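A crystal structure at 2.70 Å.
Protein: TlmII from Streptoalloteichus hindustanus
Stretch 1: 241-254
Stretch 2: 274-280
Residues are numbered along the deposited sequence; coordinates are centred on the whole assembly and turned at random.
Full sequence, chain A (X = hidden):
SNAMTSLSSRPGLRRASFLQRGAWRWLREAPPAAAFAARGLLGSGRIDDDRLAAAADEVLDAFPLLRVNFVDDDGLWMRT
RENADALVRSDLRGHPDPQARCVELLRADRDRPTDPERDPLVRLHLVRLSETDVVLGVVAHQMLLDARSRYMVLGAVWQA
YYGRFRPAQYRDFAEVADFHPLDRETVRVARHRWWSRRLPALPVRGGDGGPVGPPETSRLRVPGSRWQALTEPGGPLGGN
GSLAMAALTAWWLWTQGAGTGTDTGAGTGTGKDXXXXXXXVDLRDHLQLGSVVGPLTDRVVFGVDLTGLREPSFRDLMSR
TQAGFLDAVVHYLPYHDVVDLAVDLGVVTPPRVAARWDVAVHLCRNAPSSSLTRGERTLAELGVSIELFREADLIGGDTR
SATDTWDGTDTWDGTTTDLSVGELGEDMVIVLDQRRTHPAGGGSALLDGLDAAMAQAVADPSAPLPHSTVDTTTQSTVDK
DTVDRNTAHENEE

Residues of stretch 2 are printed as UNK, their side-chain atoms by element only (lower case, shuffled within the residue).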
# COMPACT_ATOMS: atom_id res chain seq x y z
N GLY A 241 -2.39 -1.91 -13.66
CA GLY A 241 -3.17 -3.00 -13.10
C GLY A 241 -4.28 -2.49 -12.20
O GLY A 241 -5.37 -3.05 -12.15
N SER A 242 -3.98 -1.42 -11.47
CA SER A 242 -4.96 -0.79 -10.59
C SER A 242 -5.80 0.20 -11.38
O SER A 242 -6.82 0.69 -10.89
CB SER A 242 -4.26 -0.09 -9.43
OG SER A 242 -3.50 1.03 -9.88
N LEU A 243 -5.37 0.48 -12.61
CA LEU A 243 -6.08 1.44 -13.46
C LEU A 243 -7.31 0.82 -14.12
O LEU A 243 -8.29 1.51 -14.39
CB LEU A 243 -5.15 2.03 -14.52
CG LEU A 243 -5.18 3.56 -14.56
CD1 LEU A 243 -4.94 4.13 -13.17
CD2 LEU A 243 -4.16 4.10 -15.55
N ALA A 244 -7.26 -0.49 -14.36
CA ALA A 244 -8.43 -1.21 -14.83
C ALA A 244 -9.46 -1.26 -13.71
O ALA A 244 -10.66 -1.16 -13.96
CB ALA A 244 -8.05 -2.61 -15.27
N MSE A 245 -8.97 -1.41 -12.48
CA MSE A 245 -9.83 -1.36 -11.30
C MSE A 245 -10.48 -0.00 -11.14
O MSE A 245 -11.69 0.10 -10.94
CB MSE A 245 -9.03 -1.70 -10.05
CG MSE A 245 -8.75 -3.17 -9.86
SE MSE A 245 -10.39 -4.17 -9.57
CE MSE A 245 -10.69 -4.84 -11.39
N ALA A 246 -9.67 1.05 -11.21
CA ALA A 246 -10.16 2.41 -11.05
C ALA A 246 -11.21 2.77 -12.10
O ALA A 246 -12.18 3.47 -11.80
CB ALA A 246 -9.01 3.40 -11.10
N ALA A 247 -11.02 2.27 -13.32
CA ALA A 247 -11.96 2.54 -14.40
C ALA A 247 -13.28 1.83 -14.16
O ALA A 247 -14.35 2.42 -14.34
CB ALA A 247 -11.36 2.10 -15.73
N LEU A 248 -13.21 0.57 -13.75
CA LEU A 248 -14.40 -0.24 -13.56
C LEU A 248 -15.15 0.12 -12.28
O LEU A 248 -16.38 0.06 -12.24
CB LEU A 248 -14.06 -1.73 -13.58
CG LEU A 248 -13.69 -2.31 -14.95
CD1 LEU A 248 -13.33 -3.78 -14.84
CD2 LEU A 248 -14.83 -2.11 -15.94
N THR A 249 -14.41 0.51 -11.24
CA THR A 249 -15.02 0.96 -9.99
C THR A 249 -15.76 2.26 -10.22
O THR A 249 -16.89 2.44 -9.75
CB THR A 249 -13.97 1.15 -8.88
OG1 THR A 249 -13.32 -0.09 -8.60
CG2 THR A 249 -14.63 1.66 -7.62
N ALA A 250 -15.13 3.18 -10.95
CA ALA A 250 -15.75 4.45 -11.30
C ALA A 250 -16.97 4.22 -12.17
O ALA A 250 -17.96 4.94 -12.06
CB ALA A 250 -14.76 5.35 -12.01
N TRP A 251 -16.90 3.22 -13.03
CA TRP A 251 -18.01 2.88 -13.91
C TRP A 251 -19.24 2.43 -13.12
O TRP A 251 -20.34 2.91 -13.37
CB TRP A 251 -17.62 1.78 -14.89
CG TRP A 251 -18.79 1.09 -15.52
CD1 TRP A 251 -19.56 1.54 -16.55
CD2 TRP A 251 -19.33 -0.20 -15.16
NE1 TRP A 251 -20.54 0.63 -16.85
CE2 TRP A 251 -20.42 -0.45 -16.01
CE3 TRP A 251 -18.99 -1.15 -14.20
CZ2 TRP A 251 -21.17 -1.61 -15.93
CZ3 TRP A 251 -19.74 -2.31 -14.12
CH2 TRP A 251 -20.82 -2.53 -14.98
N TRP A 252 -19.04 1.50 -12.19
CA TRP A 252 -20.16 0.95 -11.44
C TRP A 252 -20.80 1.99 -10.54
O TRP A 252 -22.03 2.06 -10.45
CB TRP A 252 -19.73 -0.26 -10.61
CG TRP A 252 -20.90 -0.99 -10.04
CD1 TRP A 252 -21.65 -1.94 -10.67
CD2 TRP A 252 -21.48 -0.82 -8.74
NE1 TRP A 252 -22.65 -2.38 -9.85
CE2 TRP A 252 -22.57 -1.71 -8.66
CE3 TRP A 252 -21.18 -0.01 -7.65
CZ2 TRP A 252 -23.36 -1.82 -7.51
CZ3 TRP A 252 -21.96 -0.12 -6.51
CH2 TRP A 252 -23.04 -1.01 -6.45
N LEU A 253 -19.98 2.79 -9.88
CA LEU A 253 -20.49 3.87 -9.04
C LEU A 253 -21.22 4.91 -9.87
O LEU A 253 -22.05 5.66 -9.36
CB LEU A 253 -19.36 4.52 -8.24
CG LEU A 253 -18.61 3.61 -7.26
CD1 LEU A 253 -17.52 4.39 -6.56
CD2 LEU A 253 -19.58 3.00 -6.25
N TRP A 254 -20.91 4.96 -11.16
CA TRP A 254 -21.61 5.85 -12.08
C TRP A 254 -22.99 5.29 -12.41
O TRP A 254 -23.96 6.03 -12.49
CB TRP A 254 -20.77 6.07 -13.35
CG TRP A 254 -21.53 6.68 -14.49
CD1 TRP A 254 -21.94 7.98 -14.60
CD2 TRP A 254 -21.97 6.02 -15.68
NE1 TRP A 254 -22.61 8.17 -15.78
CE2 TRP A 254 -22.64 6.98 -16.46
CE3 TRP A 254 -21.86 4.72 -16.16
CZ2 TRP A 254 -23.20 6.67 -17.70
CZ3 TRP A 254 -22.42 4.41 -17.39
CH2 TRP A 254 -23.08 5.38 -18.14
N UNK A 274 -18.35 14.19 -12.89
CA UNK A 274 -17.07 13.51 -12.68
C UNK A 274 -16.97 12.89 -11.28
O UNK A 274 -17.72 13.24 -10.37
o UNK A 274 -15.85 15.46 -11.91
c UNK A 274 -15.90 14.46 -12.91
N UNK A 275 -16.01 11.98 -11.13
CA UNK A 275 -15.80 11.25 -9.89
C UNK A 275 -14.31 11.21 -9.54
O UNK A 275 -13.48 10.90 -10.40
c UNK A 275 -16.34 9.82 -10.03
c UNK A 275 -16.41 7.45 -9.24
c UNK A 275 -17.11 9.29 -7.69
c UNK A 275 -16.18 8.89 -8.83
N UNK A 276 -13.98 11.52 -8.30
CA UNK A 276 -12.57 11.59 -7.89
C UNK A 276 -12.12 10.41 -7.02
O UNK A 276 -12.76 10.08 -6.02
c UNK A 276 -12.05 14.04 -8.17
c UNK A 276 -12.27 12.91 -7.19
c UNK A 276 -12.93 15.70 -9.67
c UNK A 276 -11.64 16.10 -9.98
c UNK A 276 -10.77 14.45 -8.50
c UNK A 276 -10.56 15.47 -9.40
c UNK A 276 -13.13 14.67 -8.77
o UNK A 276 -11.43 17.12 -10.88
N UNK A 277 -11.02 9.80 -7.42
CA UNK A 277 -10.50 8.61 -6.76
C UNK A 277 -9.12 8.86 -6.17
O UNK A 277 -8.52 9.91 -6.37
c UNK A 277 -10.43 7.43 -7.73
c UNK A 277 -12.54 7.61 -9.14
c UNK A 277 -11.71 6.74 -8.21
c UNK A 277 -11.35 5.43 -8.90
N UNK A 278 -8.60 7.86 -5.46
CA UNK A 278 -7.25 7.92 -4.93
C UNK A 278 -6.53 6.59 -5.17
O UNK A 278 -7.10 5.52 -4.93
o UNK A 278 -5.98 8.12 -2.86
c UNK A 278 -7.28 8.23 -3.43
N UNK A 279 -5.29 6.66 -5.63
CA UNK A 279 -4.49 5.46 -5.81
C UNK A 279 -3.03 5.75 -5.49
O UNK A 279 -2.61 6.91 -5.45
o UNK A 279 -3.95 3.63 -7.33
c UNK A 279 -4.60 4.91 -7.25
c UNK A 279 -3.97 5.86 -8.25
N UNK A 280 -2.25 4.70 -5.25
CA UNK A 280 -0.84 4.87 -4.93
C UNK A 280 0.04 4.88 -6.17
O UNK A 280 -0.35 4.38 -7.23
o UNK A 280 -1.70 1.71 -2.44
o UNK A 280 -3.01 3.30 -1.68
c UNK A 280 -0.37 3.78 -3.96
c UNK A 280 -0.90 3.94 -2.55
c UNK A 280 -1.94 2.91 -2.19

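Position 274 opens the strand with a side chain of two atoms, one carbon followed by one oxygen, and it is out of reach of the helix. A lone hydroxyl on CB is serine, and this is Ser 274. The residue is partly exposed, a setting in which a small polar group is easily tolerated.

Position 275 carries four carbons and no heteroatom, forked at the second. Its CA-to-CB bond points toward the helix, and one branch tip packs on Ala 250 and Leu 253. A fork one carbon beyond CB identifies leucine. In Leu 275, with chi1 t and chi2 p, CD2 lies 3.7 Å from CA of Ala 250 and 3.8 Å from CB of Ala 250, and the same CD2 is 4.2 Å from CD1 of Leu 253. Ala 250 carries only a methyl group, and CD2 comes about as near to its CA as to its CB. An apolar, branched side chain suits a buried position whose CA-to-CB bond points toward apolar helix residues.

At position 276 one carbon leads to a ring of six carbons that bears an oxygen. Alternation along the strand carries this side chain out of reach of the helix. The ring and its oxygen are the phenol of tyrosine, Tyr 276. The partly exposed site suits a residue with a large apolar ring and a polar hydroxyl.

Position 277 again has four carbons forked at the second, and again CB is directed toward the helix, where the branch tips meet Ala 246 and Ala 250. This is Leu 277, with chi1 m and chi2 p. Its two methyls reach successive turns: CD2 approaches O of Ala 246 at 3.6 Å and CB of Ala 246 at 3.8 Å, while CD1 lies 4.3 Å from CB of Ala 250. The site is buried and directed at these alanines, so a wholly apolar side chain with two methyl tips fits, one tip near each.

Position 278 has one carbon and one oxygen, out of reach of the helix, so it is serine. Ser 278 is buried, and its small side chain needs little room.

Position 279 shows one carbon carrying both an oxygen and a carbon, the beta-branched pattern of threonine, and it faces Ser 242. In Thr 279, OG1 is 3.7 Å from OG of Ser 242; no hydrogen bond joins them, and OG1 is satisfied elsewhere in the structure. Beta-branching also suits the extended backbone.

Position 280 has three carbons in a row, the third bearing two oxygens. Its CA-to-CB bond points sideways and the side chain makes no contact with the helix. A carboxylate at the end of two methylenes is glutamate, hence Glu 280. Partial exposure suits its charge, and OE2 is hydrogen-bonded elsewhere in the structure.

The contact works by matching periods. Every second strand residue meets every fourth helix residue, pairing Thr 279 with Ser 242, Leu 277 with Ala 246 and Leu 275 with Ala 250. The N-to-C directions of helix and strand make an angle of 136°, so the numbering runs in opposite senses in the paired residues. The helix and strand axes come within 9.7 Å at their closest, and the residues facing the strand at 242, 246 and 250 are small. The leucines pack against the alanines without any hydrogen bond across the interface, which buries 275 Å² in all.

Stretch 2 (274-280) SLYLSTE
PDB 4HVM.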